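Local coordinates for protein mRNA export factor MEX67 (Candida albicans, PDB 1Q40) that probably acts in the export of mRNA from the nucleus, through an NTF2-like domain of the nuclear RNA export factor family, at residues K26-D29 with A30-E34. Residues are numbered along the deposited sequence; the frame is centred on the assembly and turned at random.
Sequences KLWD and ANRSE
From the start of the 3-10 segment 32-34, R32 reaches back and lays its side chain over the indole of W28. Beyond CB the chain stays extended from CG to NE; CG passes 3.6 Å from W28 O, and CD sits above the six-membered ring, 4.0 Å from its centroid, as a CH-pi contact. NE then donates to W28 O at 2.9 Å, in the carbonyl plane and on a lone pair, with an N-H...O angle of 149°. Beyond it CZ lies over the five-membered ring in a cation-pi contact, the guanidinium stacked on the indole with the planes 27° apart. NH2 reaches the same W28 O only weakly, at 3.4 Å, and bonds to P108 O, while NH1 is held by F104 O and L107 O. These carbonyls and the stack together fix the rotation of the guanidinium. With CG anti to the backbone N (chi1 -177°), the W28 indole presents a face to this arginine, and F104 meets that ring edge-to-face. At the turn itself, A30 N makes two weak bonds, to K26 O at 3.0 Å and to L27 O at 3.1 Å. Farther along, L27 CD1 packs on E34 CB at 3.7 Å. This is the C-terminal end of the N-terminal helix of an NTF2-like fold, followed by a two-residue loop and a 3-10 segment, and tied by R32 to the end of helix 96-105 and the residues leading to strand 109-111.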
loop_
_atom_site.group_PDB
_atom_site.type_symbol
_atom_site.label_atom_id
_atom_site.label_comp_id
_atom_site.label_asym_id
_atom_site.label_seq_id
_atom_site.Cartn_x
_atom_site.Cartn_y
_atom_site.Cartn_z
ATOM N N LYS B 26 21.409 -0.203 -0.216
ATOM C CA LYS B 26 22.784 -0.021 -0.671
ATOM C C LYS B 26 22.981 -0.694 -2.024
ATOM O O LYS B 26 23.442 -0.058 -2.966
ATOM C CB LYS B 26 23.782 -0.579 0.351
ATOM C CG LYS B 26 25.221 -0.115 0.115
ATOM C CD LYS B 26 26.182 -0.654 1.187
ATOM C CE LYS B 26 26.714 -2.052 0.839
ATOM N NZ LYS B 26 28.061 -2.294 1.423
ATOM N N LEU B 27 22.603 -1.969 -2.121
ATOM C CA LEU B 27 22.777 -2.755 -3.351
ATOM C C LEU B 27 21.758 -2.411 -4.442
ATOM O O LEU B 27 22.057 -2.502 -5.640
ATOM C CB LEU B 27 22.726 -4.258 -3.038
ATOM C CG LEU B 27 23.808 -4.759 -2.064
ATOM C CD1 LEU B 27 23.777 -6.272 -1.932
ATOM C CD2 LEU B 27 25.183 -4.291 -2.486
ATOM N N TRP B 28 20.561 -1.997 -4.031
ATOM C CA TRP B 28 19.531 -1.554 -4.981
ATOM C C TRP B 28 20.003 -0.316 -5.745
ATOM O O TRP B 28 19.693 -0.148 -6.921
ATOM C CB TRP B 28 18.214 -1.256 -4.258
ATOM C CG TRP B 28 17.118 -0.883 -5.195
ATOM C CD1 TRP B 28 16.670 0.377 -5.476
ATOM C CD2 TRP B 28 16.349 -1.773 -6.009
ATOM N NE1 TRP B 28 15.661 0.327 -6.410
ATOM C CE2 TRP B 28 15.438 -0.982 -6.753
ATOM C CE3 TRP B 28 16.326 -3.164 -6.183
ATOM C CZ2 TRP B 28 14.533 -1.534 -7.650
ATOM C CZ3 TRP B 28 15.418 -3.710 -7.073
ATOM C CH2 TRP B 28 14.540 -2.900 -7.800
ATOM N N ASP B 29 20.750 0.552 -5.069
ATOM C CA ASP B 29 21.341 1.721 -5.707
ATOM C C ASP B 29 22.666 1.391 -6.416
ATOM O O ASP B 29 23.057 2.102 -7.332
ATOM C CB ASP B 29 21.604 2.829 -4.681
ATOM C CG ASP B 29 20.329 3.379 -4.042
ATOM O OD1 ASP B 29 19.204 3.217 -4.581
ATOM O OD2 ASP B 29 20.388 4.030 -2.981
ATOM N N ALA B 30 23.360 0.339 -5.984
ATOM C CA ALA B 30 24.696 0.017 -6.514
ATOM C C ALA B 30 24.683 -1.122 -7.539
ATOM O O ALA B 30 24.782 -0.881 -8.740
ATOM C CB ALA B 30 25.658 -0.298 -5.367
ATOM N N ASN B 31 24.577 -2.362 -7.069
ATOM C CA ASN B 31 24.591 -3.528 -7.946
ATOM C C ASN B 31 23.425 -4.469 -7.627
ATOM O O ASN B 31 23.489 -5.237 -6.674
ATOM C CB ASN B 31 25.926 -4.258 -7.802
ATOM C CG ASN B 31 26.150 -5.287 -8.891
ATOM O OD1 ASN B 31 25.288 -5.511 -9.745
ATOM N ND2 ASN B 31 27.316 -5.924 -8.866
ATOM N N ARG B 32 22.365 -4.397 -8.426
ATOM C CA ARG B 32 21.167 -5.198 -8.183
ATOM C C ARG B 32 21.356 -6.704 -8.368
ATOM O O ARG B 32 20.590 -7.492 -7.817
ATOM C CB ARG B 32 20.010 -4.706 -9.058
ATOM C CG ARG B 32 19.443 -3.395 -8.557
ATOM C CD ARG B 32 18.442 -2.741 -9.484
ATOM N NE ARG B 32 18.129 -1.398 -9.010
ATOM C CZ ARG B 32 17.476 -0.474 -9.709
ATOM N NH1 ARG B 32 17.029 -0.738 -10.928
ATOM N NH2 ARG B 32 17.268 0.727 -9.172
ATOM N N SER B 33 22.364 -7.111 -9.135
ATOM C CA SER B 33 22.657 -8.537 -9.279
ATOM C C SER B 33 23.046 -9.174 -7.939
ATOM O O SER B 33 22.820 -10.364 -7.730
ATOM C CB SER B 33 23.760 -8.770 -10.323
ATOM O OG SER B 33 24.947 -8.079 -9.981
ATOM N N GLU B 34 23.611 -8.376 -7.035
ATOM C CA GLU B 34 24.043 -8.859 -5.723
ATOM C C GLU B 34 22.885 -9.188 -4.771
ATOM O O GLU B 34 23.083 -9.875 -3.761
ATOM C CB GLU B 34 24.976 -7.841 -5.071
ATOM C CG GLU B 34 26.292 -7.647 -5.817
ATOM C CD GLU B 34 27.397 -7.067 -4.948
ATOM O OE1 GLU B 34 27.816 -5.913 -5.208
ATOM O OE2 GLU B 34 27.861 -7.764 -4.012
#